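PDB 6HXI: succinyl-CoA ligase (ADP-forming) subunit alpha from Methanosaeta concilii, which belongs to the succinyl-CoA synthetase family, combines a CoA-ligase region with a citrate synthase-like C-terminal region, and carries bound coenzyme A. Local coordinates for residues K462-E466 and T467-P471; I506-R510 and A511-S515. All coordinates share one frame; numbering follows the deposited sequence. Where two conformers were deposited one is given.

Interaction 1 (K462-E466 and T467-P471); sequences KRAQE and TGLAP
With chi1 at 69°, Thr-467 sets OG1 between its own backbone N and carbonyl carbon, which turns the hydroxyl back onto the last turn of the preceding helix, where it meets Arg-463 O. The motif is a helix C-terminus: helix 453-466 ends here, the chain leaves helical geometry at Gly-468 with a positive phi, and a short connection leads into helix 471-480 of the citrate synthase-like region. Arg-463 O is gripped twice. Thr-467 N donates to Arg-463 O over 2.9 Å, nearly straight (N-H...O 167°), and Thr-467 OG1 donates to the same Arg-463 O, also at 2.9 Å. The hydroxyl arrives from above the carbonyl plane, with a C=O...OG1 angle of 132°, so the two donors come from distinct directions and the side chain is held in its rotation.

Beyond the glycine, Leu-469 has CG anti to its carbonyl carbon, and Leu-469 CD1 reaches back to Ala-464 CB at 4.1 Å. Leu-469 CD1 also lies 3.9 Å from Arg-463 NH1, oblique to the guanidinium, which the arginine chain, bent at chi3, brings there and which is salt-bridged to Glu-460. Phe-474 of helix 471-480 packs on both Arg-463 and Ala-464. On the flank of the helix, Lys-462 NZ makes two salt bridges, one to Asp-564 and one to Glu-466 OE1, which it meets at 2.8 Å from above the carboxylate plane.

Interaction 2 (I506-R510 and A511-S515); sequences ISYAR and ANFPS
Asn-512 lays its amide across one face of the Tyr-508 ring. The two side chains cross at about a right angle, yet the amide and ring planes are only 30° apart, and Asn-512 ND2 sits 3.4 Å above the plane of the Tyr-508 ring, displaced toward the rim. Asn-512 CB also lies over the Tyr-508 ring, 4.3 Å from its centroid, as a CH-pi contact. CG of Asn-512 is anti to its carbonyl carbon (chi1 -61°), which lets Asn-512 ND2 fold back and hydrogen-bond to Tyr-508 O, 3.1 Å away, in the carbonyl plane and on a lone pair. Asn-512 N donates to Tyr-508 O as well, at 2.8 Å, so one carbonyl serves both the backbone and the side chain of the residue four positions on.

These are i to i+4 contacts at the C-terminal end of helix 500-512, in the helical citrate synthase-like region, and Phe-513 is the first residue past the helical range. Phe-513 N still hydrogen-bonds to Ala-509 O, while Ala-509 CB stands 3.7 Å from the centroid of the Phe-513 ring and 5° off the normal, a centred CH-pi contact. Against Tyr-508 the meeting is edge on edge, Phe-513 CE1 to Tyr-508 CE2 at 3.9 Å, with the side chains roughly perpendicular. From helix 399-412, Phe-404 and Phe-513 meet edge-to-face, and His-403 meets the Tyr-508 ring. At the helix end a water bridges Arg-510 O and Phe-513 O, donating to each at 2.7 Å.

Interactions 1 and 2 follow one another in sequence and lie on the same side of the chain's centre, both inside the citrate synthase-like region. Their centres are 21 Å apart and their nearest atoms about 9 Å, so they do not touch. Helix 517-530 links them: Tyr-521 packs on Ala-464 of interaction 1, whereas Leu-519 and Leu-523 pack on Ile-506 of the 506-510 segment of interaction 2. Both close a helix at its C-terminal end. Interaction 1 does not reach the bound coenzyme A: the Arg-463 side chain is about 12 Å from it, too far for direct contact.

Interaction 1 (K462-E466 and T467-P471)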
ATOM      1  N   LYS B 462      16.404   6.953 -26.030  1.00 36.17           N
ATOM      2  CA  LYS B 462      16.293   8.390 -26.332  1.00 35.55           C
ATOM      3  C   LYS B 462      17.694   9.055 -26.276  1.00 42.32           C
ATOM      4  O   LYS B 462      18.077   9.751 -27.207  1.00 43.75           O
ATOM      5  CB  LYS B 462      15.307   9.086 -25.369  1.00 36.28           C
ATOM      6  CG  LYS B 462      14.808  10.414 -25.867  1.00 40.64           C
ATOM      7  CD  LYS B 462      14.356  11.351 -24.767  1.00 48.22           C
ATOM      8  CE  LYS B 462      14.005  12.661 -25.424  1.00 68.15           C
ATOM      9  NZ  LYS B 462      14.484  13.847 -24.670  1.00 74.94           N
ATOM     10  N   ARG B 463      18.451   8.798 -25.207  1.00 40.08           N
ATOM     11  CA  ARG B 463      19.796   9.335 -24.993  1.00 40.92           C
ATOM     12  C   ARG B 463      20.754   8.929 -26.131  1.00 46.32           C
ATOM     13  O   ARG B 463      21.370   9.797 -26.737  1.00 50.10           O
ATOM     14  CB  ARG B 463      20.323   8.907 -23.608  1.00 41.44           C
ATOM     15  CG  ARG B 463      21.771   9.313 -23.334  1.00 55.62           C
ATOM     16  CD  ARG B 463      22.403   8.523 -22.202  1.00 56.59           C
ATOM     17  NE  ARG B 463      22.359   7.071 -22.421  1.00 67.71           N
ATOM     18  CZ  ARG B 463      23.247   6.375 -23.126  1.00 78.85           C
ATOM     19  NH1 ARG B 463      24.270   6.986 -23.712  1.00 61.55           N
ATOM     20  NH2 ARG B 463      23.113   5.062 -23.259  1.00 67.32           N
ATOM     21  N   ALA B 464      20.819   7.652 -26.475  1.00 40.29           N
ATOM     22  CA  ALA B 464      21.685   7.176 -27.543  1.00 39.27           C
ATOM     23  C   ALA B 464      21.402   7.890 -28.851  1.00 44.90           C
ATOM     24  O   ALA B 464      22.315   8.452 -29.445  1.00 45.10           O
ATOM     25  CB  ALA B 464      21.531   5.669 -27.714  1.00 39.62           C
ATOM     26  N   GLN B 465      20.126   7.909 -29.272  1.00 43.31           N
ATOM     27  CA  GLN B 465      19.663   8.511 -30.505  1.00 43.20           C
ATOM     28  C   GLN B 465      19.847  10.023 -30.509  1.00 52.07           C
ATOM     29  O   GLN B 465      20.180  10.562 -31.555  1.00 53.91           O
ATOM     30  CB  GLN B 465      18.205   8.109 -30.732  1.00 44.09           C
ATOM     31  CG  GLN B 465      17.682   8.312 -32.155  1.00 52.08           C
ATOM     32  CD  GLN B 465      16.733   9.465 -32.325  1.00 81.75           C
ATOM     33  OE1 GLN B 465      16.209  10.043 -31.369  1.00 86.44           O
ATOM     34  NE2 GLN B 465      16.454   9.790 -33.564  1.00 77.23           N
ATOM     35  N   GLU B 466      19.678  10.694 -29.352  1.00 51.83           N
ATOM     36  CA  GLU B 466      19.836  12.158 -29.202  1.00 53.80           C
ATOM     37  C   GLU B 466      21.311  12.554 -29.329  1.00 60.33           C
ATOM     38  O   GLU B 466      21.664  13.371 -30.188  1.00 60.09           O
ATOM     39  CB  GLU B 466      19.345  12.649 -27.819  1.00 54.61           C
ATOM     40  CG  GLU B 466      17.898  13.088 -27.718  1.00 68.04           C
ATOM     41  CD  GLU B 466      17.497  13.476 -26.306  1.00 98.18           C
ATOM     42  OE1 GLU B 466      16.776  14.486 -26.153  1.00104.21           O
ATOM     43  OE2 GLU B 466      17.926  12.790 -25.349  1.00 95.34           O
ATOM     44  N   THR B 467      22.173  11.961 -28.458  1.00 57.08           N
ATOM     45  CA  THR B 467      23.617  12.221 -28.406  1.00 56.54           C
ATOM     46  C   THR B 467      24.330  11.817 -29.716  1.00 59.78           C
ATOM     47  O   THR B 467      25.543  11.989 -29.837  1.00 61.83           O
ATOM     48  CB  THR B 467      24.252  11.606 -27.150  1.00 56.54           C
ATOM     49  OG1 THR B 467      24.233  10.181 -27.240  1.00 54.24           O
ATOM     50  CG2 THR B 467      23.582  12.077 -25.859  1.00 52.31           C
ATOM     51  N   GLY B 468      23.569  11.320 -30.679  1.00 53.81           N
ATOM     52  CA  GLY B 468      24.078  10.950 -31.989  1.00 54.40           C
ATOM     53  C   GLY B 468      24.740   9.595 -32.134  1.00 60.10           C
ATOM     54  O   GLY B 468      25.156   9.251 -33.248  1.00 60.48           O
ATOM     55  N   LEU B 469      24.853   8.797 -31.034  1.00 56.54           N
ATOM     56  CA  LEU B 469      25.462   7.447 -31.060  1.00 54.94           C
ATOM     57  C   LEU B 469      24.902   6.595 -32.195  1.00 57.12           C
ATOM     58  O   LEU B 469      23.685   6.519 -32.357  1.00 56.29           O
ATOM     59  CB  LEU B 469      25.234   6.697 -29.739  1.00 53.97           C
ATOM     60  CG  LEU B 469      25.913   7.199 -28.476  1.00 57.98           C
ATOM     61  CD1 LEU B 469      25.547   6.331 -27.307  1.00 56.60           C
ATOM     62  CD2 LEU B 469      27.429   7.226 -28.626  1.00 62.47           C
ATOM     63  N   ALA B 470      25.778   5.983 -33.012  1.00 52.60           N
ATOM     64  CA  ALA B 470      25.299   5.080 -34.053  1.00 50.23           C
ATOM     65  C   ALA B 470      24.779   3.803 -33.318  1.00 49.30           C
ATOM     66  O   ALA B 470      25.320   3.484 -32.257  1.00 48.36           O
ATOM     67  CB  ALA B 470      26.428   4.729 -35.010  1.00 51.32           C
ATOM     68  N   PRO B 471      23.706   3.111 -33.800  1.00 43.89           N
ATOM     69  CA  PRO B 471      23.223   1.902 -33.098  1.00 43.57           C
ATOM     70  C   PRO B 471      24.323   0.947 -32.616  1.00 49.36           C
ATOM     71  O   PRO B 471      24.250   0.466 -31.486  1.00 48.45           O
ATOM     72  CB  PRO B 471      22.313   1.241 -34.129  1.00 45.44           C
ATOM     73  CG  PRO B 471      21.817   2.367 -34.942  1.00 48.90           C
ATOM     74  CD  PRO B 471      22.933   3.345 -35.038  1.00 44.57           C
TER

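Interaction 2 (I506-R510 and A511-S515)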
ATOM      1  N   ILE B 506       3.998  -2.345 -32.640  1.00 40.73           N
ATOM      2  CA  ILE B 506       4.787  -1.861 -33.764  1.00 40.69           C
ATOM      3  C   ILE B 506       3.953  -1.704 -35.040  1.00 43.86           C
ATOM      4  O   ILE B 506       4.161  -0.717 -35.775  1.00 45.21           O
ATOM      5  CB  ILE B 506       6.005  -2.783 -33.995  1.00 44.30           C
ATOM      6  CG1 ILE B 506       7.073  -2.577 -32.904  1.00 44.58           C
ATOM      7  CG2 ILE B 506       6.556  -2.609 -35.421  1.00 46.20           C
ATOM      8  CD1 ILE B 506       8.447  -3.357 -33.190  1.00 51.39           C
ATOM      9  N   SER B 507       3.063  -2.673 -35.350  1.00 39.72           N
ATOM     10  CA  SER B 507       2.276  -2.557 -36.593  1.00 41.81           C
ATOM     11  C   SER B 507       1.354  -1.308 -36.538  1.00 43.82           C
ATOM     12  O   SER B 507       1.343  -0.496 -37.462  1.00 45.12           O
ATOM     13  CB  SER B 507       1.544  -3.857 -36.944  1.00 46.36           C
ATOM     14  OG  SER B 507       0.754  -4.359 -35.878  1.00 56.74           O
ATOM     15  N   TYR B 508       0.728  -1.086 -35.395  1.00 38.64           N
ATOM     16  CA  TYR B 508      -0.078   0.115 -35.181  1.00 37.20           C
ATOM     17  C   TYR B 508       0.727   1.444 -35.364  1.00 41.32           C
ATOM     18  O   TYR B 508       0.232   2.354 -36.013  1.00 43.77           O
ATOM     19  CB  TYR B 508      -0.786   0.046 -33.806  1.00 36.56           C
ATOM     20  CG  TYR B 508      -1.687   1.237 -33.546  1.00 38.14           C
ATOM     21  CD1 TYR B 508      -3.009   1.240 -33.983  1.00 42.17           C
ATOM     22  CD2 TYR B 508      -1.177   2.418 -33.011  1.00 38.48           C
ATOM     23  CE1 TYR B 508      -3.811   2.375 -33.863  1.00 46.45           C
ATOM     24  CE2 TYR B 508      -1.975   3.558 -32.874  1.00 39.39           C
ATOM     25  CZ  TYR B 508      -3.299   3.517 -33.268  1.00 46.57           C
ATOM     26  OH  TYR B 508      -4.085   4.625 -33.150  1.00 42.64           O
ATOM     27  N   ALA B 509       1.900   1.579 -34.756  1.00 38.20           N
ATOM     28  CA  ALA B 509       2.707   2.800 -34.850  1.00 37.70           C
ATOM     29  C   ALA B 509       3.207   3.037 -36.251  1.00 42.77           C
ATOM     30  O   ALA B 509       3.132   4.164 -36.755  1.00 44.02           O
ATOM     31  CB  ALA B 509       3.862   2.739 -33.867  1.00 38.29           C
ATOM     32  N   ARG B 510       3.692   1.988 -36.909  0.50 40.17           N
ATOM     33  CA  ARG B 510       4.152   2.110 -38.292  0.50 41.54           C
ATOM     34  C   ARG B 510       3.008   2.608 -39.190  0.50 45.15           C
ATOM     35  O   ARG B 510       3.199   3.583 -39.917  0.50 44.19           O
ATOM     36  CB  ARG B 510       4.754   0.787 -38.802  0.50 43.16           C
ATOM     37  CG  ARG B 510       6.132   0.496 -38.207  0.50 52.52           C
ATOM     38  CD  ARG B 510       6.713  -0.788 -38.764  0.50 68.24           C
ATOM     39  NE  ARG B 510       8.062  -0.592 -39.296  0.50 80.45           N
ATOM     40  CZ  ARG B 510       8.910  -1.579 -39.570  0.50 95.85           C
ATOM     41  NH1 ARG B 510      10.114  -1.311 -40.055  0.50 85.41           N
ATOM     42  NH2 ARG B 510       8.562  -2.841 -39.355  0.50 83.36           N
ATOM     43  N   ALA B 511       1.802   2.020 -39.043  1.00 42.31           N
ATOM     44  CA  ALA B 511       0.613   2.410 -39.833  1.00 42.26           C
ATOM     45  C   ALA B 511       0.037   3.768 -39.484  1.00 46.63           C
ATOM     46  O   ALA B 511      -0.403   4.452 -40.402  1.00 48.07           O
ATOM     47  CB  ALA B 511      -0.468   1.347 -39.695  1.00 42.60           C
ATOM     48  N   ASN B 512       0.020   4.169 -38.177  1.00 42.43           N
ATOM     49  CA  ASN B 512      -0.692   5.382 -37.744  1.00 41.70           C
ATOM     50  C   ASN B 512       0.121   6.548 -37.158  1.00 43.76           C
ATOM     51  O   ASN B 512      -0.403   7.659 -37.112  1.00 39.24           O
ATOM     52  CB  ASN B 512      -1.782   4.984 -36.729  1.00 42.60           C
ATOM     53  CG  ASN B 512      -2.805   4.035 -37.316  1.00 51.21           C
ATOM     54  OD1 ASN B 512      -3.701   4.431 -38.063  1.00 42.49           O
ATOM     55  ND2 ASN B 512      -2.636   2.759 -37.074  1.00 45.42           N
ATOM     56  N   PHE B 513       1.359   6.331 -36.711  1.00 40.04           N
ATOM     57  CA  PHE B 513       2.103   7.463 -36.152  1.00 38.42           C
ATOM     58  C   PHE B 513       2.675   8.355 -37.215  1.00 43.99           C
ATOM     59  O   PHE B 513       3.383   7.856 -38.095  1.00 46.82           O
ATOM     60  CB  PHE B 513       3.249   7.016 -35.226  1.00 38.15           C
ATOM     61  CG  PHE B 513       2.922   6.543 -33.836  1.00 37.53           C
ATOM     62  CD1 PHE B 513       1.644   6.076 -33.523  1.00 37.94           C
ATOM     63  CD2 PHE B 513       3.924   6.456 -32.856  1.00 35.56           C
ATOM     64  CE1 PHE B 513       1.375   5.555 -32.262  1.00 36.88           C
ATOM     65  CE2 PHE B 513       3.648   5.952 -31.610  1.00 36.93           C
ATOM     66  CZ  PHE B 513       2.382   5.481 -31.326  1.00 35.49           C
ATOM     67  N   PRO B 514       2.495   9.681 -37.100  1.00 39.06           N
ATOM     68  CA  PRO B 514       3.111  10.587 -38.080  1.00 39.80           C
ATOM     69  C   PRO B 514       4.622  10.380 -38.221  1.00 49.02           C
ATOM     70  O   PRO B 514       5.124  10.380 -39.347  1.00 52.71           O
ATOM     71  CB  PRO B 514       2.743  11.972 -37.547  1.00 40.44           C
ATOM     72  CG  PRO B 514       1.432  11.742 -36.837  1.00 44.25           C
ATOM     73  CD  PRO B 514       1.657  10.434 -36.142  1.00 39.31           C
ATOM     74  N   SER B 515       5.327  10.143 -37.091  1.00 44.73           N
ATOM     75  CA  SER B 515       6.770   9.871 -37.032  1.00 43.81           C
ATOM     76  C   SER B 515       7.088   8.719 -36.072  1.00 42.35           C
ATOM     77  O   SER B 515       6.477   8.618 -35.012  1.00 38.40           O
ATOM     78  CB  SER B 515       7.541  11.109 -36.592  1.00 47.31           C
ATOM     79  OG  SER B 515       7.335  11.376 -35.216  1.00 54.87           O
TER
HETATM   80  O   HOH W   1       3.893   6.193 -40.161  1.00 54.15           O